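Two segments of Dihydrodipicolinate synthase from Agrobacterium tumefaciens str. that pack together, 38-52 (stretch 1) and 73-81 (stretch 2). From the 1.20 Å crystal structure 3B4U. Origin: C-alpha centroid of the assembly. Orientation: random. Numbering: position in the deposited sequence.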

# COMPACT_ATOMS: atom_id res chain seq x y z
N CYS B 38 21.93 4.47 -19.65
CA CYS B 38 21.36 3.46 -18.79
C CYS B 38 21.59 2.08 -19.39
O CYS B 38 21.41 1.85 -20.59
CB CYS B 38 19.86 3.67 -18.60
SG CYS B 38 19.45 5.15 -17.65
N ASP B 39 21.91 1.15 -18.52
CA ASP B 39 21.98 -0.26 -18.84
C ASP B 39 20.60 -0.93 -18.89
O ASP B 39 20.41 -1.93 -19.55
CB ASP B 39 22.88 -0.97 -17.80
CG ASP B 39 24.27 -0.36 -17.80
OD1 ASP B 39 24.94 -0.48 -18.84
OD2 ASP B 39 24.71 0.24 -16.81
N SER B 40 19.65 -0.36 -18.17
CA SER B 40 18.28 -0.85 -18.13
C SER B 40 17.36 0.28 -17.75
O SER B 40 17.81 1.37 -17.38
CB SER B 40 18.15 -2.01 -17.13
OG SER B 40 18.34 -1.57 -15.80
N VAL B 41 16.06 0.01 -17.81
CA VAL B 41 15.06 0.89 -17.26
C VAL B 41 14.20 0.12 -16.30
O VAL B 41 13.82 -1.02 -16.55
CB VAL B 41 14.22 1.56 -18.41
CG1 VAL B 41 15.08 2.49 -19.27
CG2 VAL B 41 13.48 0.53 -19.30
N THR B 42 13.86 0.78 -15.20
CA THR B 42 12.99 0.21 -14.18
C THR B 42 11.62 0.87 -14.35
O THR B 42 11.48 2.09 -14.24
CB THR B 42 13.52 0.46 -12.77
OG1 THR B 42 14.75 -0.24 -12.63
CG2 THR B 42 12.56 -0.04 -11.73
N LEU B 43 10.63 0.05 -14.67
CA LEU B 43 9.26 0.50 -14.82
C LEU B 43 8.48 0.30 -13.55
O LEU B 43 8.69 -0.69 -12.85
CB LEU B 43 8.57 -0.33 -15.93
CG LEU B 43 9.31 -0.39 -17.26
CD1 LEU B 43 8.44 -1.13 -18.27
CD2 LEU B 43 9.79 0.97 -17.76
N PHE B 44 7.57 1.22 -13.23
CA PHE B 44 6.64 1.02 -12.13
C PHE B 44 7.35 1.07 -10.79
O PHE B 44 6.87 0.46 -9.82
CB PHE B 44 5.78 -0.28 -12.26
CG PHE B 44 5.44 -0.68 -13.67
CD1 PHE B 44 4.77 0.16 -14.52
CD2 PHE B 44 5.76 -1.96 -14.11
CE1 PHE B 44 4.47 -0.24 -15.80
CE2 PHE B 44 5.41 -2.35 -15.41
CZ PHE B 44 4.79 -1.49 -16.22
N GLY B 45 8.46 1.79 -10.67
CA GLY B 45 9.04 2.06 -9.36
C GLY B 45 8.40 3.30 -8.75
O GLY B 45 7.42 3.84 -9.27
N THR B 46 9.00 3.79 -7.68
CA THR B 46 8.48 4.96 -6.99
C THR B 46 8.42 6.17 -7.92
O THR B 46 7.40 6.86 -8.00
CB THR B 46 9.33 5.23 -5.75
OG1 THR B 46 9.31 4.08 -4.89
CG2 THR B 46 8.84 6.44 -4.98
N THR B 47 9.51 6.43 -8.64
CA THR B 47 9.61 7.56 -9.55
C THR B 47 8.71 7.43 -10.76
O THR B 47 8.33 8.40 -11.39
CB THR B 47 11.09 7.79 -9.96
OG1 THR B 47 11.90 7.82 -8.78
CG2 THR B 47 11.25 9.09 -10.73
N GLY B 48 8.37 6.19 -11.08
CA GLY B 48 7.39 5.85 -12.09
C GLY B 48 5.97 5.91 -11.60
O GLY B 48 5.08 5.52 -12.37
N GLU B 49 5.70 6.32 -10.38
CA GLU B 49 4.36 6.31 -9.86
C GLU B 49 3.74 4.92 -10.00
O GLU B 49 2.55 4.74 -10.22
CB GLU B 49 3.47 7.39 -10.51
CG GLU B 49 3.97 8.78 -10.24
CD GLU B 49 3.33 9.80 -11.13
OE1 GLU B 49 2.14 10.14 -10.89
OE2 GLU B 49 4.02 10.29 -12.06
N GLY B 50 4.55 3.88 -9.75
CA GLY B 50 4.09 2.52 -9.99
C GLY B 50 2.92 2.13 -9.12
O GLY B 50 2.04 1.41 -9.56
N CYS B 51 2.88 2.65 -7.91
CA CYS B 51 1.74 2.43 -7.01
C CYS B 51 0.43 2.89 -7.63
O CYS B 51 -0.64 2.33 -7.35
CB CYS B 51 1.97 3.16 -5.67
SG CYS B 51 2.52 4.88 -5.84
N SER B 52 0.51 3.90 -8.50
CA SER B 52 -0.66 4.48 -9.14
C SER B 52 -1.00 3.84 -10.48
O SER B 52 -1.98 4.24 -11.09
CB SER B 52 -0.41 5.98 -9.35
OG SER B 52 -0.05 6.57 -8.12
N SER B 73 15.62 -8.15 -21.08
CA SER B 73 16.77 -8.08 -20.21
C SER B 73 17.25 -6.68 -19.88
O SER B 73 18.14 -6.52 -19.04
CB SER B 73 17.90 -8.90 -20.78
OG SER B 73 18.33 -8.39 -22.03
N ARG B 74 16.68 -5.67 -20.54
CA ARG B 74 16.92 -4.28 -20.20
C ARG B 74 15.75 -3.65 -19.45
O ARG B 74 15.72 -2.44 -19.30
CB ARG B 74 17.27 -3.48 -21.44
CG ARG B 74 18.65 -3.90 -22.00
CD ARG B 74 19.09 -3.02 -23.10
NE ARG B 74 20.37 -3.47 -23.63
CZ ARG B 74 20.59 -3.93 -24.87
NH1 ARG B 74 19.64 -4.05 -25.81
NH2 ARG B 74 21.83 -4.28 -25.16
N ILE B 75 14.83 -4.47 -18.93
CA ILE B 75 13.67 -4.00 -18.19
C ILE B 75 13.67 -4.61 -16.81
O ILE B 75 13.80 -5.82 -16.63
CB ILE B 75 12.36 -4.37 -18.91
CG1 ILE B 75 12.33 -3.75 -20.30
CG2 ILE B 75 11.14 -3.93 -18.09
CD1 ILE B 75 11.15 -4.21 -21.16
N VAL B 76 13.53 -3.76 -15.80
CA VAL B 76 13.28 -4.14 -14.41
C VAL B 76 11.86 -3.70 -14.10
O VAL B 76 11.45 -2.62 -14.52
CB VAL B 76 14.28 -3.44 -13.47
CG1 VAL B 76 14.00 -3.71 -12.00
CG2 VAL B 76 15.72 -3.84 -13.84
N THR B 77 11.07 -4.51 -13.38
CA THR B 77 9.73 -4.10 -13.00
C THR B 77 9.60 -3.95 -11.50
O THR B 77 9.87 -4.90 -10.75
CB THR B 77 8.67 -5.07 -13.52
OG1 THR B 77 8.90 -6.37 -13.00
CG2 THR B 77 8.68 -5.16 -15.02
N GLY B 78 9.12 -2.80 -11.05
CA GLY B 78 8.75 -2.61 -9.66
C GLY B 78 7.48 -3.32 -9.31
O GLY B 78 6.54 -3.34 -10.10
N VAL B 79 7.46 -3.91 -8.13
CA VAL B 79 6.29 -4.59 -7.55
C VAL B 79 6.16 -4.02 -6.15
O VAL B 79 7.04 -4.16 -5.33
CB VAL B 79 6.48 -6.13 -7.55
CG1 VAL B 79 5.32 -6.80 -6.82
CG2 VAL B 79 6.53 -6.65 -9.01
N LEU B 80 5.04 -3.34 -5.92
CA LEU B 80 4.80 -2.44 -4.80
C LEU B 80 3.49 -2.73 -4.13
O LEU B 80 2.75 -1.84 -3.78
CB LEU B 80 4.84 -0.98 -5.27
CG LEU B 80 6.05 -0.52 -6.08
CD1 LEU B 80 5.89 0.96 -6.50
CD2 LEU B 80 7.38 -0.70 -5.31
N VAL B 81 3.15 -4.00 -3.98
CA VAL B 81 1.84 -4.44 -3.47
C VAL B 81 1.95 -5.09 -2.10
O VAL B 81 3.04 -5.25 -1.51
CB VAL B 81 1.14 -5.36 -4.47
CG1 VAL B 81 0.87 -4.58 -5.76
CG2 VAL B 81 1.96 -6.61 -4.72
O HOH W 1 22.12 -2.88 -21.48
O HOH W 2 20.89 -4.76 -17.98

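Four backbone hydrogen bonds hold the two segments together as neighbouring parallel strands. Val41 N donates to Arg74 O (2.9 Å), Val76 N to Val41 O (2.9 Å), Leu43 N to Val76 O (2.8 Å) and Gly78 N to Leu43 O (2.8 Å). The N-H...O angles, 161° to 177°, are close to straight. The pattern is the classic parallel ladder: Val41 and Leu43 on one strand, and Val76 on the other, each use both N and O to reach across, so every bond joins residues offset in register. The strand axes come within 4.5 Å and diverge by 21°, the modest twist usual in a sheet. Between these bonds the carbonyls also receive CA-H...O contacts, the shortest from Thr42 CA to Val76 O at 3.2 Å.

At the N-terminal end a water adds a further link. One water donates to Asp39 O (2.7 Å) and accepts from Arg74 NE (2.8 Å), bridging a main-chain carbonyl and an exposed guanidinium. The long arginine suits this margin: its aliphatic stem packs against one carbonyl, with Arg74 CG 3.6 Å from Asp39 O, which also lies at the edge of the guanidinium, near its plane.

Side chains alternate between the two faces of the sheet. Val41, Leu43, Ile75 and Thr77 share one face, where Leu43 CD1 meets Ile75 CG2 at 3.9 Å, an apolar contact between branched side chains that fill buried space well. Thr42 and Val76 lie on the other, with Thr42 OG1 3.3 Å from Val76 CB; this hydroxyl is hydrogen-bonded elsewhere in the structure, so its polarity is satisfied despite burial. Beta-branched residues such as these readily adopt extended backbone conformations.

Beyond Leu43 the chain turns. Phe44 has positive phi (69°), and its ring presents an edge to Thr77, with Phe44 CD2 4.3 Å from Thr77 CB. Gly78 suits the close approach here: a CB on it would point toward the first segment and lie only 2.4 Å from Phe44 O, a clash.

Leu80 points toward this folded loop and has more area covered by the opposing segment than any other residue here. Leu80 CD1 lies 3.5 Å from Phe44 O and 3.7 Å from Cys51 N, and also approaches Gly45 C and Gly50 C, each at 4.1 Å. A CB on Gly50 would clash with Phe44 O at 1.9 Å and would also lie a tight 3.4 Å from Leu80 CD1.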